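Local coordinates for hyaluronidase (Streptomyces koganeiensis, PDB 4UFQ), which degrades the polysaccharide hyaluronan as a bacterial hyaluronidase that is found as a trimer in the deposited assembly, at the interface of chains A and B. Coordinates in Å, arbitrary orientation; residue numbers count along the deposited sequence, not the author numbering. Chains: chain A/B, Hyaluronidase.

Three patches sample the long A-B interface of a protein deposited as a trimer. The centres of their C-alpha atoms lie about 24 Å apart for contacts 1 and 2, 23 Å for contacts 1 and 3, and 27 Å for contacts 2 and 3, and no residue is common to two of them. Contact 1 draws strands 135-137, 143-145 and 157-160 from both chains into apolar packing. Contact 2 pairs strand 79-83 and A:Ala94 of chain A with strand 66-70 and B:Gly76 of chain B, whereas contact 3 joins loops, with B:Leu100 of strand 96-101, through direct bonds, water and apolar touches.

Contact 1: the interface of chains A and B. Residues chain A 135, 145, 159; chain B 137, 143, 156-157.
A:Val145 and A:Ile159 meet B:Ile143 and B:Val157 in an apolar patch of the triple-stranded beta-helix typical of HylP-family hyaluronidases. Strands 135-137, 143-145 and 157-160 of each chain supply the main side chains; the patch as a whole, B:Gln156 of a loop included, buries 140 Å² summed over both chains. A:Val145 and B:Ile143 reach toward each other tip to tip, with CG1 of the valine 3.6 Å from CD1 of the isoleucine. That same CG1 lies anti to its own backbone N (chi1 -179°), an orientation that also brings it 3.7 Å from CG2 of B:Val157, whose side chain crosses at about a right angle. The valine CG1 methyl therefore bridges two partner side chains. B:Ile143 CD1 is shared in turn: it stands 3.8 Å from CD1 of A:Phe135, meeting the phenyl ring at an ortho carbon, the two side chains again roughly perpendicular. B:Val137 adds a marginal touch, CG2 to CB of A:Phe135 at 4.1 Å. Farther along, the delta-methyl CD1 of A:Ile159 comes within 3.7 Å of B:Val157 CG2. The other branch of this isoleucine, CG2, faces the aliphatic stem of B:Gln156, at 3.9 Å from CB. Here the side chains slide past each other in opposite directions, and chi2 of the glutamine (76°) turns its amide aside from the extended direction, while CB and CG make the contact.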
ATOM      1  N   PHE A 135      -2.656 -10.637   1.373  1.00 18.75           N
ATOM      2  CA  PHE A 135      -1.732 -10.186   0.330  1.00 16.21           C
ATOM      3  C   PHE A 135      -0.433  -9.803   1.005  1.00 17.53           C
ATOM      4  O   PHE A 135      -0.424  -8.968   1.923  1.00 18.48           O
ATOM      5  CB  PHE A 135      -2.307  -8.994  -0.447  1.00 17.12           C
ATOM      6  CG  PHE A 135      -1.394  -8.464  -1.509  1.00 15.43           C
ATOM      7  CD1 PHE A 135      -1.122  -9.209  -2.648  1.00 16.15           C
ATOM      8  CD2 PHE A 135      -0.806  -7.226  -1.374  1.00 17.51           C
ATOM      9  CE1 PHE A 135      -0.277  -8.722  -3.628  1.00 16.15           C
ATOM     10  CE2 PHE A 135       0.039  -6.724  -2.345  1.00 18.55           C
ATOM     11  CZ  PHE A 135       0.315  -7.478  -3.475  1.00 18.98           C
ATOM     12  N   VAL A 145      -0.783 -14.858  -1.801  1.00 16.14           N
ATOM     13  CA  VAL A 145      -2.193 -14.473  -1.875  1.00 13.69           C
ATOM     14  C   VAL A 145      -3.008 -15.586  -1.208  1.00 17.55           C
ATOM     15  O   VAL A 145      -3.214 -16.645  -1.808  1.00 16.26           O
ATOM     16  CB  VAL A 145      -2.681 -14.214  -3.322  1.00 15.13           C
ATOM     17  CG1 VAL A 145      -4.143 -13.783  -3.321  1.00 15.90           C
ATOM     18  CG2 VAL A 145      -1.822 -13.175  -4.053  1.00 16.62           C
ATOM     19  N   ILE A 159      -0.724 -18.396  -5.020  1.00 15.07           N
ATOM     20  CA  ILE A 159      -2.146 -18.165  -4.742  1.00 13.75           C
ATOM     21  C   ILE A 159      -2.790 -19.401  -4.205  1.00 15.55           C
ATOM     22  O   ILE A 159      -2.587 -20.487  -4.766  1.00 15.56           O
ATOM     23  CB  ILE A 159      -2.922 -17.750  -6.037  1.00 14.37           C
ATOM     24  CG1 ILE A 159      -2.216 -16.591  -6.752  1.00 16.82           C
ATOM     25  CG2 ILE A 159      -4.372 -17.409  -5.696  1.00 15.59           C
ATOM     26  CD1 ILE A 159      -2.764 -16.282  -8.146  1.00 16.46           C
TER
ATOM     27  N   VAL B 137      -7.775  -5.415  -3.044  1.00 16.12           N
ATOM     28  CA  VAL B 137      -7.818  -6.578  -2.179  1.00 15.99           C
ATOM     29  C   VAL B 137      -9.023  -6.373  -1.288  1.00 16.20           C
ATOM     30  O   VAL B 137      -9.057  -5.439  -0.480  1.00 17.07           O
ATOM     31  CB  VAL B 137      -6.513  -6.775  -1.364  1.00 17.41           C
ATOM     32  CG1 VAL B 137      -6.583  -8.067  -0.548  1.00 18.39           C
ATOM     33  CG2 VAL B 137      -5.275  -6.794  -2.238  1.00 17.72           C
ATOM     34  N   ILE B 143      -8.712 -10.772  -4.763  1.00 15.59           N
ATOM     35  CA  ILE B 143      -8.002  -9.722  -5.462  1.00 15.84           C
ATOM     36  C   ILE B 143      -8.572  -9.501  -6.844  1.00 16.61           C
ATOM     37  O   ILE B 143      -8.815 -10.481  -7.581  1.00 15.79           O
ATOM     38  CB  ILE B 143      -6.503 -10.042  -5.562  1.00 16.12           C
ATOM     39  CG1 ILE B 143      -5.940 -10.204  -4.144  1.00 16.33           C
ATOM     40  CG2 ILE B 143      -5.772  -8.968  -6.361  1.00 18.60           C
ATOM     41  CD1 ILE B 143      -4.433 -10.252  -4.068  1.00 16.44           C
ATOM     42  N   GLN B 156     -10.019 -16.236  -6.408  1.00 15.00           N
ATOM     43  CA  GLN B 156      -9.103 -15.671  -5.424  1.00 15.32           C
ATOM     44  C   GLN B 156      -8.320 -14.486  -5.998  1.00 14.74           C
ATOM     45  O   GLN B 156      -8.094 -13.494  -5.285  1.00 16.23           O
ATOM     46  CB  GLN B 156      -8.170 -16.741  -4.861  1.00 14.32           C
ATOM     47  CG  GLN B 156      -7.556 -16.313  -3.528  1.00 15.94           C
ATOM     48  CD  GLN B 156      -8.489 -16.398  -2.353  1.00 16.10           C
ATOM     49  OE1 GLN B 156      -9.481 -17.132  -2.350  1.00 17.95           O
ATOM     50  NE2 GLN B 156      -8.180 -15.629  -1.318  1.00 18.70           N
ATOM     51  N   VAL B 157      -7.909 -14.605  -7.261  1.00 15.34           N
ATOM     52  CA  VAL B 157      -7.340 -13.502  -8.040  1.00 15.91           C
ATOM     53  C   VAL B 157      -8.065 -13.475  -9.381  1.00 15.50           C
ATOM     54  O   VAL B 157      -8.179 -14.511 -10.042  1.00 15.42           O
ATOM     55  CB  VAL B 157      -5.831 -13.682  -8.272  1.00 13.95           C
ATOM     56  CG1 VAL B 157      -5.272 -12.562  -9.144  1.00 14.55           C
ATOM     57  CG2 VAL B 157      -5.120 -13.718  -6.918  1.00 14.54           C
TER

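Contact 2: the interface of chains A and B. Residues chain A 80-83, 94-95; chain B 70-72, 76-77.
A:His82 and A:Arg83, at the end of strand 79-83 of chain A, add to the edge of strand 66-70 of chain B by a parallel bridge between A:His82 and B:Gly70. The tight part is a backbone ladder: B:Gly70 N donates to A:Thr81 O at 3.1 Å, and A:Arg83 N donates to B:Gly70 O at 2.8 Å, nearly straight (176° at H). The A:His82 CG lies anti to the backbone N (chi1 178°), which swings the imidazole toward chain B, and NE2 donates to the carbonyl O of B:Glu72 at 2.7 Å. This bond lies in the ring plane and falls on a lone pair of the carbonyl. B:Thr77 OG1 sits at the ring's edge and donates to OE1 of B:Glu72 at 2.8 Å, from above the carboxylate plane, probably steadying that acid beside the histidine. Beyond, a second parallel bridge pairs A:Ala94 with B:Gly76, and B:Thr77 N donates to A:Ala94 O at 2.9 Å. The A:Arg83 side chain is held more loosely. Its backbone O takes the B:Thr71 hydroxyl, the donor tilted 24° from the carbonyl plane, but the guanidinium merely packs on B:Thr71 CB, 3.5 Å above its plane and offset toward the rim. The patch continues beta pairing between chains and so probably helps keep the trimer in register.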
ATOM      1  N   ILE A  80      -1.411   4.181  12.618  1.00 28.65           N
ATOM      2  CA  ILE A  80      -2.742   4.727  12.432  1.00 24.18           C
ATOM      3  C   ILE A  80      -3.781   3.732  12.901  1.00 23.88           C
ATOM      4  O   ILE A  80      -3.835   2.607  12.414  1.00 23.35           O
ATOM      5  CB  ILE A  80      -3.036   5.089  10.962  1.00 23.08           C
ATOM      6  CG1 ILE A  80      -1.952   6.005  10.381  1.00 23.81           C
ATOM      7  CG2 ILE A  80      -4.417   5.735  10.851  1.00 25.96           C
ATOM      8  CD1 ILE A  80      -2.190   6.443   8.916  1.00 23.12           C
ATOM      9  N   THR A  81      -4.604   4.158  13.849  1.00 25.69           N
ATOM     10  CA  THR A  81      -5.747   3.387  14.309  1.00 25.67           C
ATOM     11  C   THR A  81      -7.035   4.048  13.870  1.00 26.10           C
ATOM     12  O   THR A  81      -7.242   5.235  14.100  1.00 26.93           O
ATOM     13  CB  THR A  81      -5.752   3.265  15.839  1.00 33.08           C
ATOM     14  OG1 THR A  81      -4.588   2.548  16.262  1.00 32.26           O
ATOM     15  CG2 THR A  81      -6.989   2.524  16.329  1.00 32.01           C
ATOM     16  N   HIS A  82      -7.900   3.277  13.224  1.00 25.77           N
ATOM     17  CA  HIS A  82      -9.276   3.699  12.986  1.00 26.56           C
ATOM     18  C   HIS A  82     -10.188   2.944  13.944  1.00 27.75           C
ATOM     19  O   HIS A  82     -10.256   1.704  13.912  1.00 27.47           O
ATOM     20  CB  HIS A  82      -9.707   3.461  11.537  1.00 25.75           C
ATOM     21  CG  HIS A  82     -11.129   3.837  11.279  1.00 30.64           C
ATOM     22  ND1 HIS A  82     -12.162   2.931  11.383  1.00 27.22           N
ATOM     23  CD2 HIS A  82     -11.701   5.026  10.972  1.00 28.90           C
ATOM     24  CE1 HIS A  82     -13.306   3.540  11.131  1.00 30.56           C
ATOM     25  NE2 HIS A  82     -13.056   4.816  10.884  1.00 28.71           N
ATOM     26  N   ARG A  83     -10.886   3.700  14.786  1.00 29.40           N
ATOM     27  CA  ARG A  83     -11.838   3.146  15.735  1.00 31.05           C
ATOM     28  C   ARG A  83     -13.187   3.031  15.038  1.00 35.74           C
ATOM     29  O   ARG A  83     -13.868   4.029  14.793  1.00 33.00           O
ATOM     30  CB  ARG A  83     -11.910   4.029  16.995  1.00 33.12           C
ATOM     31  CG  ARG A  83     -10.518   4.428  17.493  1.00 34.33           C
ATOM     32  CD  ARG A  83     -10.512   5.125  18.844  1.00 38.32           C
ATOM     33  NE  ARG A  83     -11.447   6.241  18.931  1.00 37.16           N
ATOM     34  CZ  ARG A  83     -11.173   7.500  18.604  1.00 61.99           C
ATOM     35  NH1 ARG A  83      -9.978   7.836  18.136  1.00 35.39           N
ATOM     36  NH2 ARG A  83     -12.111   8.430  18.744  1.00 40.16           N
ATOM     37  N   ALA A  94     -11.707   5.016   5.787  1.00 24.30           N
ATOM     38  CA  ALA A  94     -10.457   4.330   5.551  1.00 23.43           C
ATOM     39  C   ALA A  94      -9.462   4.766   6.613  1.00 26.58           C
ATOM     40  O   ALA A  94      -9.663   5.793   7.260  1.00 27.19           O
ATOM     41  CB  ALA A  94      -9.923   4.642   4.148  1.00 26.15           C
ATOM     42  N   ALA A  95      -8.408   3.984   6.822  1.00 23.14           N
ATOM     43  CA  ALA A  95      -7.320   4.427   7.689  1.00 23.42           C
ATOM     44  C   ALA A  95      -6.442   5.453   6.979  1.00 24.92           C
ATOM     45  O   ALA A  95      -5.980   6.424   7.599  1.00 23.73           O
ATOM     46  CB  ALA A  95      -6.476   3.253   8.168  1.00 23.47           C
TER
ATOM     47  N   GLY B  70      -8.416   7.998  14.890  1.00 27.47           N
ATOM     48  CA  GLY B  70      -9.653   8.644  14.488  1.00 27.44           C
ATOM     49  C   GLY B  70     -10.815   7.678  14.527  1.00 29.58           C
ATOM     50  O   GLY B  70     -10.627   6.472  14.684  1.00 27.85           O
ATOM     51  N   THR B  71     -12.024   8.208  14.383  1.00 29.45           N
ATOM     52  CA  THR B  71     -13.219   7.373  14.391  1.00 45.30           C
ATOM     53  C   THR B  71     -14.205   7.774  13.288  1.00 30.34           C
ATOM     54  O   THR B  71     -15.411   7.856  13.504  1.00 31.91           O
ATOM     55  CB  THR B  71     -13.879   7.407  15.776  1.00 34.52           C
ATOM     56  OG1 THR B  71     -14.975   6.482  15.816  1.00 36.62           O
ATOM     57  CG2 THR B  71     -14.361   8.826  16.145  1.00 33.69           C
ATOM     58  N   GLU B  72     -13.669   7.980  12.090  1.00 29.31           N
ATOM     59  CA  GLU B  72     -14.432   8.493  10.953  1.00 29.96           C
ATOM     60  C   GLU B  72     -15.486   7.513  10.437  1.00 30.98           C
ATOM     61  O   GLU B  72     -15.260   6.299  10.392  1.00 30.55           O
ATOM     62  CB  GLU B  72     -13.466   8.812   9.809  1.00 31.15           C
ATOM     63  CG  GLU B  72     -12.443   9.911  10.134  1.00 31.90           C
ATOM     64  CD  GLU B  72     -11.242   9.429  10.933  1.00 65.37           C
ATOM     65  OE1 GLU B  72     -11.100   8.209  11.162  1.00 31.26           O
ATOM     66  OE2 GLU B  72     -10.423  10.280  11.334  1.00 33.67           O
ATOM     67  N   GLY B  76     -11.069   9.346   5.383  1.00 27.06           N
ATOM     68  CA  GLY B  76      -9.814   8.735   5.787  1.00 24.38           C
ATOM     69  C   GLY B  76      -9.320   9.293   7.119  1.00 31.68           C
ATOM     70  O   GLY B  76      -9.492  10.487   7.396  1.00 31.61           O
ATOM     71  N   THR B  77      -8.723   8.441   7.956  1.00 25.22           N
ATOM     72  CA  THR B  77      -8.165   8.892   9.241  1.00 25.44           C
ATOM     73  C   THR B  77      -7.001   9.856   8.995  1.00 24.03           C
ATOM     74  O   THR B  77      -6.884  10.901   9.655  1.00 24.72           O
ATOM     75  CB  THR B  77      -7.714   7.702  10.145  1.00 26.84           C
ATOM     76  OG1 THR B  77      -8.821   6.812  10.349  1.00 26.66           O
ATOM     77  CG2 THR B  77      -7.219   8.196  11.499  1.00 25.27           C
TER

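Contact 3: the interface of chains A and B. Residues chain A 118-122; chain B 100, 104-107.
A:Thr119 and A:Lys120, in a loop of chain A, dock on the B:Thr105 to B:Ala107 loop. Direct hydrogen bonds come first. The hydroxyl OG1 of A:Thr119 donates to the carbonyl O of B:Ala107 at 2.7 Å, the donor tilted 17° from the carbonyl plane of B:Ala107. OG1 stands anti to the backbone N of A:Thr119 (chi1 -178°), which turns it toward the partner, and it also accepts from A:Gly121 N at 3.1 Å, a bond within the loop that helps fix its rotation. A:Lys120 N donates to B:Thr105 O at 3.0 Å. On the other side, B:Ala107 N donates to B:Thr105 OG1, tying the loop to itself.

Water carries the second set. Water 1 links the carbonyl O atoms of A:Pro118 and B:Thr105, and A:Lys120 NZ, whose chain bends at chi4 (55°), also meets it at 2.9 Å. Water 2 joins A:Pro118 O to B:Gly104 N. The O atoms of the two waters also lie 3.2 Å apart, so they form a linked bridge.

Apolar contacts add to these. The methyl CG2 of A:Thr119 meets CD1 of B:Leu100, of strand 96-101, at 3.8 Å, where the side chains cross obliquely. A:Thr119 CB rests 3.8 Å from CG2 of B:Thr105.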
ATOM      1  N   PRO A 118      18.567  -3.852   0.557  1.00 27.47           N
ATOM      2  CA  PRO A 118      17.235  -4.431   0.754  1.00 24.47           C
ATOM      3  C   PRO A 118      16.943  -4.790   2.213  1.00 27.66           C
ATOM      4  O   PRO A 118      17.824  -5.249   2.950  1.00 29.33           O
ATOM      5  CB  PRO A 118      17.267  -5.690  -0.123  1.00 26.39           C
ATOM      6  CG  PRO A 118      18.712  -6.031  -0.252  1.00 33.16           C
ATOM      7  CD  PRO A 118      19.439  -4.724  -0.249  1.00 32.24           C
ATOM      8  N   THR A 119      15.700  -4.574   2.628  1.00 25.29           N
ATOM      9  CA  THR A 119      15.268  -5.041   3.927  1.00 23.91           C
ATOM     10  C   THR A 119      14.969  -6.530   3.853  1.00 23.14           C
ATOM     11  O   THR A 119      14.669  -7.077   2.784  1.00 23.88           O
ATOM     12  CB  THR A 119      14.002  -4.330   4.424  1.00 23.47           C
ATOM     13  OG1 THR A 119      13.685  -4.820   5.735  1.00 26.84           O
ATOM     14  CG2 THR A 119      12.803  -4.556   3.505  1.00 23.90           C
ATOM     15  N   LYS A 120      15.030  -7.186   5.003  0.55 29.72           N
ATOM     16  CA  LYS A 120      14.651  -8.586   5.084  0.55 27.08           C
ATOM     17  C   LYS A 120      13.175  -8.743   5.460  0.55 24.50           C
ATOM     18  O   LYS A 120      12.628  -9.840   5.380  0.55 21.59           O
ATOM     19  CB  LYS A 120      15.575  -9.330   6.053  0.55 31.98           C
ATOM     20  CG  LYS A 120      17.006  -9.408   5.533  0.55 32.50           C
ATOM     21  CD  LYS A 120      17.985  -9.933   6.567  0.55 54.61           C
ATOM     22  CE  LYS A 120      19.392 -10.033   5.986  0.55 56.64           C
ATOM     23  NZ  LYS A 120      19.870  -8.736   5.418  0.55 52.76           N
ATOM     24  N   GLY A 121      12.525  -7.643   5.836  1.00 23.65           N
ATOM     25  CA  GLY A 121      11.106  -7.679   6.171  1.00 21.50           C
ATOM     26  C   GLY A 121      10.120  -7.554   5.016  1.00 20.33           C
ATOM     27  O   GLY A 121      10.492  -7.227   3.886  1.00 21.66           O
ATOM     28  N   ASN A 122       8.843  -7.805   5.304  1.00 21.96           N
ATOM     29  CA  ASN A 122       7.792  -7.710   4.293  1.00 20.91           C
ATOM     30  C   ASN A 122       7.704  -6.293   3.769  1.00 18.89           C
ATOM     31  O   ASN A 122       7.790  -5.340   4.555  1.00 20.47           O
ATOM     32  CB  ASN A 122       6.423  -8.067   4.873  1.00 19.33           C
ATOM     33  CG  ASN A 122       6.344  -9.476   5.378  1.00 19.38           C
ATOM     34  OD1 ASN A 122       6.808 -10.415   4.720  1.00 21.93           O
ATOM     35  ND2 ASN A 122       5.757  -9.643   6.558  1.00 22.47           N
TER
ATOM     36  N   LEU B 100      13.177   2.498   4.169  1.00 24.45           N
ATOM     37  CA  LEU B 100      13.661   1.581   5.193  1.00 24.91           C
ATOM     38  C   LEU B 100      15.174   1.604   5.156  1.00 27.69           C
ATOM     39  O   LEU B 100      15.790   0.925   4.338  1.00 27.00           O
ATOM     40  CB  LEU B 100      13.113   0.182   4.906  1.00 23.38           C
ATOM     41  CG  LEU B 100      11.586   0.123   4.809  1.00 24.06           C
ATOM     42  CD1 LEU B 100      11.154  -1.279   4.354  1.00 26.16           C
ATOM     43  CD2 LEU B 100      10.896   0.488   6.103  1.00 28.56           C
ATOM     44  N   GLY B 104      20.987  -4.318   6.576  1.00 32.39           N
ATOM     45  CA  GLY B 104      20.805  -5.326   7.608  1.00 40.96           C
ATOM     46  C   GLY B 104      19.441  -5.242   8.264  1.00 30.47           C
ATOM     47  O   GLY B 104      19.026  -6.154   8.964  1.00 30.82           O
ATOM     48  N   THR B 105      18.736  -4.142   8.036  1.00 29.84           N
ATOM     49  CA  THR B 105      17.405  -3.975   8.609  1.00 28.46           C
ATOM     50  C   THR B 105      16.448  -5.115   8.229  1.00 26.26           C
ATOM     51  O   THR B 105      16.577  -5.743   7.162  1.00 25.90           O
ATOM     52  CB  THR B 105      16.796  -2.622   8.204  1.00 29.60           C
ATOM     53  OG1 THR B 105      15.561  -2.438   8.893  1.00 28.26           O
ATOM     54  CG2 THR B 105      16.538  -2.545   6.703  1.00 26.73           C
ATOM     55  N   ALA B 106      15.494  -5.379   9.118  1.00 28.25           N
ATOM     56  CA  ALA B 106      14.436  -6.359   8.858  1.00 25.10           C
ATOM     57  C   ALA B 106      13.066  -5.693   8.999  1.00 28.48           C
ATOM     58  O   ALA B 106      12.028  -6.368   9.039  1.00 27.65           O
ATOM     59  CB  ALA B 106      14.569  -7.548   9.807  1.00 27.07           C
ATOM     60  N   ALA B 107      13.065  -4.361   9.078  1.00 25.72           N
ATOM     61  CA  ALA B 107      11.828  -3.592   9.161  1.00 24.87           C
ATOM     62  C   ALA B 107      10.919  -3.786   7.955  1.00 23.74           C
ATOM     63  O   ALA B 107      11.374  -3.931   6.823  1.00 23.50           O
ATOM     64  CB  ALA B 107      12.145  -2.117   9.319  1.00 24.91           C
TER
HETATM   65  O   HOH W   1      18.639  -6.156   5.328  1.00 29.57           O
HETATM   66  O   HOH W   2      20.555  -4.477   3.468  1.00 46.28           O